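Long-range contacts in homoaconitase large subunit (Methanocaldococcus jannaschii, PDB 4KP2), which catalyses, together with a small subunit, the reversible dehydration of (R)-homocitrate to cis-homoaconitate and its hydration to homoisocitrate, using a [4Fe-4S] cluster: residues D75-A80 with F106-F111; D48-H53 with Y161-G166; A80-V85 with E116-Q121. All blocks are in the same frame, centred on the assembly; numbering follows the deposited sequence.

Interaction 1: D75-A80 with F106-F111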
ATOM      1  N   ASP A  75     -15.247  -9.618 -25.321  1.00 50.87           N
ATOM      2  CA  ASP A  75     -16.168  -8.691 -24.670  1.00 54.21           C
ATOM      3  C   ASP A  75     -16.795  -9.303 -23.421  1.00 49.88           C
ATOM      4  O   ASP A  75     -17.179  -8.585 -22.495  1.00 46.63           O
ATOM      5  CB  ASP A  75     -17.264  -8.252 -25.644  1.00 54.02           C
ATOM      6  CG  ASP A  75     -16.721  -7.451 -26.808  1.00 55.99           C
ATOM      7  OD1 ASP A  75     -15.508  -7.556 -27.087  1.00 62.10           O
ATOM      8  OD2 ASP A  75     -17.506  -6.719 -27.447  1.00 54.06           O
ATOM      9  N   LYS A  76     -16.898 -10.628 -23.401  1.00 54.16           N
ATOM     10  CA  LYS A  76     -17.468 -11.338 -22.261  1.00 52.77           C
ATOM     11  C   LYS A  76     -16.404 -11.709 -21.232  1.00 54.78           C
ATOM     12  O   LYS A  76     -16.706 -12.336 -20.219  1.00 55.99           O
ATOM     13  CB  LYS A  76     -18.199 -12.599 -22.726  1.00 55.48           C
ATOM     14  CG  LYS A  76     -19.691 -12.423 -22.975  1.00 55.77           C
ATOM     15  CD  LYS A  76     -19.971 -11.567 -24.198  1.00 59.92           C
ATOM     16  CE  LYS A  76     -21.462 -11.517 -24.491  1.00 59.44           C
ATOM     17  NZ  LYS A  76     -22.027 -12.879 -24.712  1.00 61.22           N
ATOM     18  N   ILE A  77     -15.160 -11.320 -21.495  1.00 49.85           N
ATOM     19  CA  ILE A  77     -14.050 -11.646 -20.604  1.00 51.37           C
ATOM     20  C   ILE A  77     -13.558 -10.419 -19.839  1.00 50.23           C
ATOM     21  O   ILE A  77     -13.362  -9.353 -20.421  1.00 58.11           O
ATOM     22  CB  ILE A  77     -12.872 -12.265 -21.381  1.00 50.30           C
ATOM     23  CG1 ILE A  77     -13.323 -13.527 -22.115  1.00 44.19           C
ATOM     24  CG2 ILE A  77     -11.718 -12.585 -20.444  1.00 50.10           C
ATOM     25  CD1 ILE A  77     -12.243 -14.155 -22.965  1.00 45.05           C
ATOM     26  N   VAL A  78     -13.363 -10.577 -18.533  1.00 44.85           N
ATOM     27  CA  VAL A  78     -12.881  -9.488 -17.689  1.00 48.85           C
ATOM     28  C   VAL A  78     -11.620  -9.891 -16.927  1.00 43.99           C
ATOM     29  O   VAL A  78     -11.574 -10.947 -16.299  1.00 39.26           O
ATOM     30  CB  VAL A  78     -13.958  -9.037 -16.681  1.00 51.40           C
ATOM     31  CG1 VAL A  78     -13.407  -7.968 -15.749  1.00 43.91           C
ATOM     32  CG2 VAL A  78     -15.195  -8.530 -17.411  1.00 49.14           C
ATOM     33  N   VAL A  79     -10.597  -9.045 -16.988  1.00 41.70           N
ATOM     34  CA  VAL A  79      -9.362  -9.282 -16.248  1.00 43.96           C
ATOM     35  C   VAL A  79      -9.061  -8.112 -15.317  1.00 44.43           C
ATOM     36  O   VAL A  79      -9.043  -6.958 -15.744  1.00 46.03           O
ATOM     37  CB  VAL A  79      -8.166  -9.500 -17.194  1.00 38.24           C
ATOM     38  CG1 VAL A  79      -6.891  -9.717 -16.395  1.00 39.19           C
ATOM     39  CG2 VAL A  79      -8.427 -10.679 -18.115  1.00 39.10           C
ATOM     40  N   ALA A  80      -8.828  -8.414 -14.043  1.00 42.20           N
ATOM     41  CA  ALA A  80      -8.556  -7.378 -13.053  1.00 43.75           C
ATOM     42  C   ALA A  80      -7.480  -7.796 -12.053  1.00 42.62           C
ATOM     43  O   ALA A  80      -7.560  -8.866 -11.449  1.00 37.83           O
ATOM     44  CB  ALA A  80      -9.835  -6.993 -12.327  1.00 41.15           C
ATOM     45  N   PHE A 106      -5.447 -11.326 -27.006  1.00 52.13           N
ATOM     46  CA  PHE A 106      -6.847 -11.573 -27.331  1.00 51.76           C
ATOM     47  C   PHE A 106      -7.704 -10.310 -27.288  1.00 48.90           C
ATOM     48  O   PHE A 106      -8.921 -10.374 -27.462  1.00 50.25           O
ATOM     49  CB  PHE A 106      -7.424 -12.645 -26.406  1.00 50.15           C
ATOM     50  CG  PHE A 106      -6.696 -13.957 -26.478  1.00 56.29           C
ATOM     51  CD1 PHE A 106      -6.961 -14.855 -27.497  1.00 56.07           C
ATOM     52  CD2 PHE A 106      -5.747 -14.291 -25.527  1.00 53.99           C
ATOM     53  CE1 PHE A 106      -6.293 -16.064 -27.566  1.00 55.69           C
ATOM     54  CE2 PHE A 106      -5.075 -15.498 -25.590  1.00 54.22           C
ATOM     55  CZ  PHE A 106      -5.349 -16.385 -26.613  1.00 49.30           C
ATOM     56  N   GLY A 107      -7.063  -9.168 -27.059  1.00 48.37           N
ATOM     57  CA  GLY A 107      -7.744  -7.886 -27.085  1.00 52.47           C
ATOM     58  C   GLY A 107      -8.825  -7.731 -26.033  1.00 50.05           C
ATOM     59  O   GLY A 107      -9.928  -7.268 -26.323  1.00 42.85           O
ATOM     60  N   ILE A 108      -8.508  -8.120 -24.803  1.00 44.89           N
ATOM     61  CA  ILE A 108      -9.452  -7.995 -23.701  1.00 40.05           C
ATOM     62  C   ILE A 108      -9.629  -6.530 -23.322  1.00 41.37           C
ATOM     63  O   ILE A 108      -8.839  -5.977 -22.556  1.00 42.00           O
ATOM     64  CB  ILE A 108      -8.988  -8.785 -22.466  1.00 45.08           C
ATOM     65  CG1 ILE A 108      -8.652 -10.225 -22.854  1.00 42.44           C
ATOM     66  CG2 ILE A 108     -10.054  -8.759 -21.382  1.00 45.51           C
ATOM     67  CD1 ILE A 108      -9.824 -10.993 -23.420  1.00 46.15           C
ATOM     68  N   LYS A 109     -10.664  -5.904 -23.869  1.00 38.85           N
ATOM     69  CA  LYS A 109     -10.936  -4.496 -23.600  1.00 39.60           C
ATOM     70  C   LYS A 109     -11.369  -4.281 -22.156  1.00 42.94           C
ATOM     71  O   LYS A 109     -11.085  -3.242 -21.560  1.00 43.00           O
ATOM     72  CB  LYS A 109     -11.997  -3.958 -24.558  1.00 38.12           C
ATOM     73  CG  LYS A 109     -11.563  -3.949 -26.013  1.00 50.87           C
ATOM     74  CD  LYS A 109     -12.626  -3.327 -26.901  1.00 58.27           C
ATOM     75  CE  LYS A 109     -12.182  -3.304 -28.353  1.00 62.96           C
ATOM     76  NZ  LYS A 109     -13.212  -2.680 -29.224  1.00 78.42           N
ATOM     77  N   ASN A 110     -12.055  -5.272 -21.598  1.00 40.14           N
ATOM     78  CA  ASN A 110     -12.496  -5.208 -20.212  1.00 42.36           C
ATOM     79  C   ASN A 110     -11.373  -5.558 -19.243  1.00 43.83           C
ATOM     80  O   ASN A 110     -11.517  -6.456 -18.415  1.00 50.42           O
ATOM     81  CB  ASN A 110     -13.684  -6.142 -19.983  1.00 51.30           C
ATOM     82  CG  ASN A 110     -14.845  -5.843 -20.905  1.00 52.12           C
ATOM     83  OD1 ASN A 110     -15.055  -4.700 -21.310  1.00 52.21           O
ATOM     84  ND2 ASN A 110     -15.608  -6.874 -21.244  1.00 53.06           N
ATOM     85  N   PHE A 111     -10.256  -4.845 -19.350  1.00 39.27           N
ATOM     86  CA  PHE A 111      -9.109  -5.099 -18.490  1.00 45.68           C
ATOM     87  C   PHE A 111      -8.930  -3.995 -17.457  1.00 48.87           C
ATOM     88  O   PHE A 111      -9.078  -2.813 -17.764  1.00 46.17           O
ATOM     89  CB  PHE A 111      -7.839  -5.246 -19.327  1.00 42.85           C
ATOM     90  CG  PHE A 111      -6.580  -5.294 -18.512  1.00 40.83           C
ATOM     91  CD1 PHE A 111      -6.328  -6.360 -17.666  1.00 46.32           C
ATOM     92  CD2 PHE A 111      -5.643  -4.279 -18.598  1.00 45.77           C
ATOM     93  CE1 PHE A 111      -5.169  -6.410 -16.916  1.00 47.97           C
ATOM     94  CE2 PHE A 111      -4.481  -4.324 -17.852  1.00 46.04           C
ATOM     95  CZ  PHE A 111      -4.244  -5.390 -17.009  1.00 47.82           C
TER

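Interaction 2: D48-H53 with Y161-G166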
ATOM      1  N   ASP A  48     -22.099 -16.086 -19.568  1.00 41.07           N
ATOM      2  CA  ASP A  48     -22.359 -14.681 -19.865  1.00 45.01           C
ATOM      3  C   ASP A  48     -21.189 -13.786 -19.472  1.00 48.63           C
ATOM      4  O   ASP A  48     -21.004 -12.712 -20.040  1.00 48.66           O
ATOM      5  CB  ASP A  48     -23.626 -14.213 -19.147  1.00 42.74           C
ATOM      6  CG  ASP A  48     -24.878 -14.849 -19.704  1.00 46.73           C
ATOM      7  OD1 ASP A  48     -24.966 -14.991 -20.941  1.00 56.68           O
ATOM      8  OD2 ASP A  48     -25.771 -15.206 -18.908  1.00 48.89           O
ATOM      9  N   LEU A  49     -20.404 -14.230 -18.496  1.00 43.52           N
ATOM     10  CA  LEU A  49     -19.301 -13.424 -17.987  1.00 44.12           C
ATOM     11  C   LEU A  49     -18.188 -14.294 -17.408  1.00 44.54           C
ATOM     12  O   LEU A  49     -18.427 -15.119 -16.527  1.00 41.17           O
ATOM     13  CB  LEU A  49     -19.815 -12.449 -16.926  1.00 43.94           C
ATOM     14  CG  LEU A  49     -18.952 -11.227 -16.614  1.00 41.47           C
ATOM     15  CD1 LEU A  49     -18.806 -10.364 -17.855  1.00 39.68           C
ATOM     16  CD2 LEU A  49     -19.555 -10.426 -15.470  1.00 41.91           C
ATOM     17  N   ALA A  50     -16.972 -14.104 -17.908  1.00 41.33           N
ATOM     18  CA  ALA A  50     -15.818 -14.864 -17.439  1.00 46.12           C
ATOM     19  C   ALA A  50     -14.732 -13.934 -16.905  1.00 48.09           C
ATOM     20  O   ALA A  50     -14.370 -12.953 -17.554  1.00 46.34           O
ATOM     21  CB  ALA A  50     -15.272 -15.742 -18.554  1.00 43.29           C
ATOM     22  N   MET A  51     -14.211 -14.246 -15.723  1.00 41.24           N
ATOM     23  CA  MET A  51     -13.235 -13.376 -15.072  1.00 44.45           C
ATOM     24  C   MET A  51     -12.126 -14.128 -14.339  1.00 44.15           C
ATOM     25  O   MET A  51     -12.385 -15.084 -13.608  1.00 40.86           O
ATOM     26  CB  MET A  51     -13.940 -12.405 -14.118  1.00 50.09           C
ATOM     27  CG  MET A  51     -13.040 -11.810 -13.046  1.00 43.45           C
ATOM     28  SD  MET A  51     -13.212 -12.648 -11.459  1.00 53.44           S
ATOM     29  CE  MET A  51     -11.494 -12.806 -10.983  1.00 42.27           C
ATOM     30  N   THR A  52     -10.890 -13.685 -14.546  1.00 43.10           N
ATOM     31  CA  THR A  52      -9.740 -14.200 -13.811  1.00 45.65           C
ATOM     32  C   THR A  52      -8.860 -13.046 -13.336  1.00 44.91           C
ATOM     33  O   THR A  52      -8.738 -12.026 -14.016  1.00 47.87           O
ATOM     34  CB  THR A  52      -8.896 -15.159 -14.667  1.00 43.70           C
ATOM     35  OG1 THR A  52      -8.641 -14.565 -15.946  1.00 42.82           O
ATOM     36  CG2 THR A  52      -9.625 -16.481 -14.864  1.00 40.06           C
ATOM     37  N   HIS A  53      -8.252 -13.206 -12.164  1.00 42.26           N
ATOM     38  CA  HIS A  53      -7.399 -12.161 -11.604  1.00 41.49           C
ATOM     39  C   HIS A  53      -5.915 -12.477 -11.785  1.00 46.10           C
ATOM     40  O   HIS A  53      -5.556 -13.503 -12.364  1.00 49.84           O
ATOM     41  CB  HIS A  53      -7.725 -11.926 -10.126  1.00 45.07           C
ATOM     42  CG  HIS A  53      -7.656 -13.164  -9.284  1.00 46.54           C
ATOM     43  ND1 HIS A  53      -6.465 -13.692  -8.834  1.00 44.49           N
ATOM     44  CD2 HIS A  53      -8.630 -13.973  -8.807  1.00 46.90           C
ATOM     45  CE1 HIS A  53      -6.709 -14.775  -8.119  1.00 46.71           C
ATOM     46  NE2 HIS A  53      -8.015 -14.969  -8.087  1.00 49.87           N
ATOM     47  N   TYR A 161     -11.117 -23.718 -20.286  1.00 43.59           N
ATOM     48  CA  TYR A 161     -12.166 -24.360 -21.068  1.00 40.21           C
ATOM     49  C   TYR A 161     -13.255 -23.356 -21.421  1.00 43.07           C
ATOM     50  O   TYR A 161     -13.706 -23.283 -22.565  1.00 46.03           O
ATOM     51  CB  TYR A 161     -12.764 -25.525 -20.275  1.00 40.42           C
ATOM     52  CG  TYR A 161     -13.831 -26.305 -21.011  1.00 40.69           C
ATOM     53  CD1 TYR A 161     -13.495 -27.370 -21.836  1.00 49.31           C
ATOM     54  CD2 TYR A 161     -15.175 -25.984 -20.870  1.00 47.84           C
ATOM     55  CE1 TYR A 161     -14.467 -28.087 -22.506  1.00 54.02           C
ATOM     56  CE2 TYR A 161     -16.153 -26.695 -21.537  1.00 49.27           C
ATOM     57  CZ  TYR A 161     -15.794 -27.745 -22.352  1.00 49.62           C
ATOM     58  OH  TYR A 161     -16.766 -28.455 -23.017  1.00 47.87           O
ATOM     59  N   ILE A 162     -13.670 -22.580 -20.426  1.00 42.25           N
ATOM     60  CA  ILE A 162     -14.699 -21.565 -20.612  1.00 41.93           C
ATOM     61  C   ILE A 162     -14.203 -20.436 -21.514  1.00 45.94           C
ATOM     62  O   ILE A 162     -14.946 -19.928 -22.354  1.00 47.85           O
ATOM     63  CB  ILE A 162     -15.168 -21.002 -19.254  1.00 44.59           C
ATOM     64  CG1 ILE A 162     -15.930 -22.079 -18.479  1.00 40.22           C
ATOM     65  CG2 ILE A 162     -16.039 -19.771 -19.447  1.00 38.94           C
ATOM     66  CD1 ILE A 162     -16.442 -21.623 -17.137  1.00 39.75           C
ATOM     67  N   TYR A 163     -12.939 -20.062 -21.345  1.00 46.81           N
ATOM     68  CA  TYR A 163     -12.327 -19.027 -22.173  1.00 44.45           C
ATOM     69  C   TYR A 163     -12.309 -19.410 -23.650  1.00 54.02           C
ATOM     70  O   TYR A 163     -12.298 -18.542 -24.522  1.00 56.73           O
ATOM     71  CB  TYR A 163     -10.899 -18.733 -21.706  1.00 45.97           C
ATOM     72  CG  TYR A 163     -10.804 -17.711 -20.597  1.00 50.40           C
ATOM     73  CD1 TYR A 163     -11.911 -16.962 -20.218  1.00 48.25           C
ATOM     74  CD2 TYR A 163      -9.603 -17.485 -19.937  1.00 42.26           C
ATOM     75  CE1 TYR A 163     -11.826 -16.022 -19.209  1.00 44.53           C
ATOM     76  CE2 TYR A 163      -9.507 -16.548 -18.926  1.00 40.07           C
ATOM     77  CZ  TYR A 163     -10.623 -15.819 -18.566  1.00 45.51           C
ATOM     78  OH  TYR A 163     -10.537 -14.883 -17.561  1.00 43.31           O
ATOM     79  N   ALA A 164     -12.312 -20.709 -23.926  1.00 51.96           N
ATOM     80  CA  ALA A 164     -12.172 -21.195 -25.294  1.00 50.60           C
ATOM     81  C   ALA A 164     -13.504 -21.494 -25.976  1.00 44.71           C
ATOM     82  O   ALA A 164     -13.655 -21.270 -27.177  1.00 48.32           O
ATOM     83  CB  ALA A 164     -11.281 -22.422 -25.321  1.00 37.83           C
ATOM     84  N   THR A 165     -14.466 -21.998 -25.212  1.00 42.32           N
ATOM     85  CA  THR A 165     -15.742 -22.422 -25.779  1.00 45.97           C
ATOM     86  C   THR A 165     -16.893 -21.493 -25.406  1.00 49.34           C
ATOM     87  O   THR A 165     -17.886 -21.399 -26.128  1.00 46.27           O
ATOM     88  CB  THR A 165     -16.101 -23.858 -25.345  1.00 48.17           C
ATOM     89  OG1 THR A 165     -16.236 -23.912 -23.919  1.00 49.36           O
ATOM     90  CG2 THR A 165     -15.022 -24.834 -25.786  1.00 48.04           C
ATOM     91  N   GLY A 166     -16.760 -20.812 -24.274  1.00 42.90           N
ATOM     92  CA  GLY A 166     -17.809 -19.935 -23.788  1.00 44.71           C
ATOM     93  C   GLY A 166     -18.932 -20.714 -23.135  1.00 47.57           C
ATOM     94  O   GLY A 166     -19.996 -20.173 -22.835  1.00 40.40           O
TER

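Interaction 3: A80-V85 with E116-Q121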
ATOM      1  N   ALA A  80      -8.828  -8.414 -14.043  1.00 42.20           N
ATOM      2  CA  ALA A  80      -8.556  -7.378 -13.053  1.00 43.75           C
ATOM      3  C   ALA A  80      -7.480  -7.796 -12.053  1.00 42.62           C
ATOM      4  O   ALA A  80      -7.560  -8.866 -11.449  1.00 37.83           O
ATOM      5  CB  ALA A  80      -9.835  -6.993 -12.327  1.00 41.15           C
ATOM      6  N   PHE A  81      -6.476  -6.941 -11.884  1.00 44.87           N
ATOM      7  CA  PHE A  81      -5.402  -7.197 -10.932  1.00 48.70           C
ATOM      8  C   PHE A  81      -5.782  -6.640  -9.567  1.00 44.51           C
ATOM      9  O   PHE A  81      -6.127  -5.464  -9.447  1.00 47.29           O
ATOM     10  CB  PHE A  81      -4.094  -6.556 -11.404  1.00 46.77           C
ATOM     11  CG  PHE A  81      -3.580  -7.099 -12.708  1.00 45.45           C
ATOM     12  CD1 PHE A  81      -4.082  -8.278 -13.239  1.00 47.66           C
ATOM     13  CD2 PHE A  81      -2.587  -6.431 -13.405  1.00 47.13           C
ATOM     14  CE1 PHE A  81      -3.608  -8.774 -14.437  1.00 47.93           C
ATOM     15  CE2 PHE A  81      -2.108  -6.923 -14.603  1.00 44.14           C
ATOM     16  CZ  PHE A  81      -2.619  -8.094 -15.120  1.00 45.20           C
ATOM     17  N   ASP A  82      -5.714  -7.479  -8.538  1.00 44.45           N
ATOM     18  CA  ASP A  82      -6.122  -7.056  -7.203  1.00 45.83           C
ATOM     19  C   ASP A  82      -5.413  -7.819  -6.087  1.00 44.01           C
ATOM     20  O   ASP A  82      -5.156  -7.267  -5.018  1.00 50.77           O
ATOM     21  CB  ASP A  82      -7.638  -7.190  -7.044  1.00 41.42           C
ATOM     22  CG  ASP A  82      -8.110  -8.627  -7.157  1.00 43.25           C
ATOM     23  OD1 ASP A  82      -7.467  -9.413  -7.884  1.00 46.84           O
ATOM     24  OD2 ASP A  82      -9.127  -8.969  -6.517  1.00 48.09           O
ATOM     25  N   HIS A  83      -5.102  -9.087  -6.336  1.00 47.14           N
ATOM     26  CA  HIS A  83      -4.507  -9.942  -5.315  1.00 51.34           C
ATOM     27  C   HIS A  83      -3.099  -9.505  -4.916  1.00 49.98           C
ATOM     28  O   HIS A  83      -2.760  -9.489  -3.732  1.00 49.66           O
ATOM     29  CB  HIS A  83      -4.487 -11.399  -5.782  1.00 47.71           C
ATOM     30  CG  HIS A  83      -5.800 -12.100  -5.630  1.00 47.15           C
ATOM     31  ND1 HIS A  83      -6.970 -11.620  -6.178  1.00 49.72           N
ATOM     32  CD2 HIS A  83      -6.127 -13.247  -4.989  1.00 46.61           C
ATOM     33  CE1 HIS A  83      -7.961 -12.441  -5.881  1.00 52.35           C
ATOM     34  NE2 HIS A  83      -7.477 -13.436  -5.161  1.00 52.88           N
ATOM     35  N   ASN A  84      -2.284  -9.157  -5.906  1.00 46.23           N
ATOM     36  CA  ASN A  84      -0.892  -8.802  -5.657  1.00 50.86           C
ATOM     37  C   ASN A  84      -0.529  -7.440  -6.234  1.00 51.03           C
ATOM     38  O   ASN A  84       0.357  -7.332  -7.083  1.00 54.29           O
ATOM     39  CB  ASN A  84       0.035  -9.875  -6.233  1.00 56.72           C
ATOM     40  CG  ASN A  84      -0.270 -11.261  -5.696  1.00 59.86           C
ATOM     41  OD1 ASN A  84       0.297 -11.687  -4.691  1.00 66.50           O
ATOM     42  ND2 ASN A  84      -1.172 -11.970  -6.366  1.00 48.01           N
ATOM     43  N   VAL A  85      -1.215  -6.399  -5.771  1.00 48.36           N
ATOM     44  CA  VAL A  85      -0.981  -5.054  -6.283  1.00 54.94           C
ATOM     45  C   VAL A  85      -0.550  -4.075  -5.186  1.00 55.64           C
ATOM     46  O   VAL A  85      -1.267  -3.878  -4.204  1.00 57.45           O
ATOM     47  CB  VAL A  85      -2.216  -4.514  -7.042  1.00 51.39           C
ATOM     48  CG1 VAL A  85      -2.375  -5.245  -8.364  1.00 53.87           C
ATOM     49  CG2 VAL A  85      -3.476  -4.654  -6.198  1.00 43.43           C
ATOM     50  N   GLU A 116      -7.340  -0.459  -9.655  1.00 50.74           N
ATOM     51  CA  GLU A 116      -8.727  -0.377 -10.097  1.00 46.28           C
ATOM     52  C   GLU A 116      -9.671  -0.943  -9.044  1.00 51.68           C
ATOM     53  O   GLU A 116     -10.807  -0.486  -8.905  1.00 50.44           O
ATOM     54  CB  GLU A 116      -8.913  -1.112 -11.425  1.00 47.16           C
ATOM     55  CG  GLU A 116      -8.265  -0.425 -12.620  1.00 50.07           C
ATOM     56  CD  GLU A 116      -9.070   0.758 -13.123  1.00 60.57           C
ATOM     57  OE1 GLU A 116     -10.205   0.958 -12.641  1.00 58.03           O
ATOM     58  OE2 GLU A 116      -8.569   1.488 -14.004  1.00 70.17           O
ATOM     59  N   GLY A 117      -9.197  -1.939  -8.302  1.00 46.41           N
ATOM     60  CA  GLY A 117      -9.971  -2.506  -7.214  1.00 45.22           C
ATOM     61  C   GLY A 117     -10.093  -4.015  -7.272  1.00 40.18           C
ATOM     62  O   GLY A 117      -9.563  -4.661  -8.178  1.00 37.38           O
ATOM     63  N   ILE A 118     -10.795  -4.575  -6.291  1.00 36.71           N
ATOM     64  CA  ILE A 118     -11.013  -6.013  -6.212  1.00 43.29           C
ATOM     65  C   ILE A 118     -11.809  -6.497  -7.419  1.00 42.22           C
ATOM     66  O   ILE A 118     -12.713  -5.809  -7.891  1.00 43.29           O
ATOM     67  CB  ILE A 118     -11.749  -6.392  -4.910  1.00 41.44           C
ATOM     68  CG1 ILE A 118     -11.021  -5.804  -3.701  1.00 45.37           C
ATOM     69  CG2 ILE A 118     -11.871  -7.902  -4.770  1.00 37.37           C
ATOM     70  CD1 ILE A 118     -11.686  -6.107  -2.385  1.00 48.37           C
ATOM     71  N   CYS A 119     -11.452  -7.677  -7.916  1.00 34.17           N
ATOM     72  CA  CYS A 119     -12.078  -8.262  -9.098  1.00 39.83           C
ATOM     73  C   CYS A 119     -13.597  -8.360  -8.983  1.00 39.51           C
ATOM     74  O   CYS A 119     -14.320  -8.021  -9.919  1.00 42.38           O
ATOM     75  CB  CYS A 119     -11.492  -9.647  -9.368  1.00 41.96           C
ATOM     76  SG  CYS A 119     -11.713 -10.824  -8.009  1.00 44.67           S
ATOM     77  N   HIS A 120     -14.076  -8.828  -7.836  1.00 39.08           N
ATOM     78  CA  HIS A 120     -15.509  -8.987  -7.622  1.00 38.85           C
ATOM     79  C   HIS A 120     -16.209  -7.640  -7.484  1.00 43.47           C
ATOM     80  O   HIS A 120     -17.351  -7.479  -7.911  1.00 53.52           O
ATOM     81  CB  HIS A 120     -15.775  -9.846  -6.387  1.00 40.37           C
ATOM     82  CG  HIS A 120     -15.248 -11.243  -6.501  1.00 45.70           C
ATOM     83  ND1 HIS A 120     -15.259 -11.945  -7.683  1.00 47.16           N
ATOM     84  CD2 HIS A 120     -14.687 -12.060  -5.579  1.00 46.10           C
ATOM     85  CE1 HIS A 120     -14.731 -13.142  -7.487  1.00 47.36           C
ATOM     86  NE2 HIS A 120     -14.376 -13.236  -6.220  1.00 48.81           N
ATOM     87  N   GLN A 121     -15.519  -6.675  -6.884  1.00 41.41           N
ATOM     88  CA  GLN A 121     -16.079  -5.341  -6.704  1.00 40.73           C
ATOM     89  C   GLN A 121     -16.208  -4.623  -8.044  1.00 44.50           C
ATOM     90  O   GLN A 121     -17.217  -3.974  -8.313  1.00 41.80           O
ATOM     91  CB  GLN A 121     -15.220  -4.521  -5.742  1.00 40.58           C
ATOM     92  CG  GLN A 121     -15.789  -3.148  -5.426  1.00 38.64           C
ATOM     93  CD  GLN A 121     -17.116  -3.216  -4.696  1.00 40.44           C
ATOM     94  OE1 GLN A 121     -17.392  -4.170  -3.968  1.00 27.29           O
ATOM     95  NE2 GLN A 121     -17.951  -2.200  -4.891  1.00 45.51           N
TER

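Interaction 1: D75-A80 with F106-F111
Phe111 and Val79 meet because each turns a branch opposite its own backbone N: the ring of Phe111 (chi1 171°) and CG1 of Val79 (chi1 179°) lie on the same face of the sheet, with Val79 CG1 3.6 Å from Phe111 CD1. Val79 CB sits at the ring's edge, in its plane. The other branch, CG2 of Val79, points to Ile108, whose CD1 runs on to Ile77 CG2 at 3.9 Å; these aliphatic side chains cross at roughly a right angle. Strand 77-80, helix 90-106 and strand 111-112 make a beta-alpha-beta crossover, and this contact is where the second strand joins the first, at one edge of the parallel sheet. Val79 N gives a hydrogen bond to Asn110 O (3.1 Å, 159°), and the same oxygen lies 3.4 Å from Val78 CA in a CA-H...O contact. Asn110 is the centre of an inverse gamma turn, with Phe111 N weakly hydrogen-bonded back to Lys109 O. The Asn110 amide leans toward the 3-10 turn that precedes strand 77-80: Asn110 ND2 is 2.6 Å from Asp75 O and bonds weakly to Ile77 O. Alanine in place of Phe111 would probably open a gap beside Val79 and Val103 and leave Phe81 without its edge-to-face partner. Helix 90-106 packs over this face through Phe102 and Val103, which touch Ile108.

Interaction 2: D48-H53 with Y161-G166
Tyr163 reaches from its helix to the strand with the whole length of its side chain, and its hydroxyl meets that of Thr52: Tyr163 OH and Thr52 OG1 are 2.5 Å apart, a short hydrogen bond in which either could be the donor. The two side chains come from opposite directions, and OG1 lies at the edge of the tyrosine ring, in its plane. On the threonine side this depends on a chi1 of 48°, which tucks OG1 between the backbone N and the carbonyl carbon; the methyl CG2 is then beside the backbone N and also touches the hydroxyl, with Thr52 CG2 3.3 Å from Tyr163 OH. On the tyrosine side chi2 is -10°, so the ring plane nearly contains its own CA and the ring offers an edge to the strand. Ala50 packs against that edge, its CB 3.5 Å from Tyr163 CE1 and close to the ring plane. The same methyl is the meeting point for Ile162, whose CG2 branch comes to 4.2 Å from Ala50 CB. Thr52 OG1 has a second hydroxyl partner in Thr57 OG1, so three hydroxyls are linked in a row through this buried layer. The short segments of helix and strand run 9.4 Å apart at 137°, the helix heading broadly back against the strand. Strand 49-53 lies in the middle of the parallel sheet, between 77-80 and 133-136. Helix 156-165 packs on one face beside helices 57-67 and 90-106, where the Tyr163 ring meets Phe102 and touches Ile77; Leu49 and Met51 turn to the other face, against helix 119-126, as in an alpha-beta-alpha sandwich.

Interaction 3: A80-V85 with E116-Q121
Asp82 and Cys119 are joined by one nearly straight hydrogen bond, from Cys119 N to Asp82 OD2 (3.0 Å, 172°). The donor approaches from above the carboxylate plane. A chi1 of 63° sets the carboxylate between the backbone N and the carbonyl carbon of Asp82, turning OD2 to the first turn of helix 119-126, where Ile118 holds the N-cap position. The second oxygen is taken within the loop: His83 ND1 donates a hydrogen bond to Asp82 OD1 at 2.8 Å, the oxygen lying in the imidazole plane but met from above the carboxylate plane. With one bond on each oxygen, the carboxylate has little freedom to rotate.

Both segments lie in loops at the C-terminal ends of strands 77-80 and 111-112 of an alpha-beta-alpha sandwich, beside the predicted cluster site. The side chain of Asp82 is about 4 Å from that of Cys383 and the side chain of Ile118 about 4 Å from that of Cys323, two predicted ligands of the [4Fe-4S] cluster, and the backbone of Asp82 is also hydrogen-bonded to that of Cys383.

Packing accounts for most of the rest. Ile118 CG2 comes to 3.4 Å from Asp82 OD2, and Asp82 CB rests against Gly117 O at the same distance. Gly117 adopts backbone angles at which a side chain would run into the carbonyl oxygen of Glu116. At the end of strand 77-80, Ala80 CB faces the start of the helix, 4.1 Å from Cys119 CA. Cys119 SG lies over the centre of one face of the His120 ring.

The three contacts lie in one layered domain. Interactions 1 and 2, with centres about 10 Å apart, share the sheet: Val78 N is 2.8 Å from Ala50 O and Lys76 O 2.9 Å from Ala50 N, probable hydrogen bonds between neighbouring strands. Interaction 3 takes over from interaction 1 at Ala80, common to both, and the Phe111 and Phe81 rings link them, CE1 of the first 3.5 Å from CZ of the second. Interactions 2 and 3, about 17 Å apart by centres, meet where the His53 and His83 rings stack. Interaction 3 borders the predicted cluster site; interaction 2 stands farther back, the Met51 side chain about 9 Å from that of Cys383.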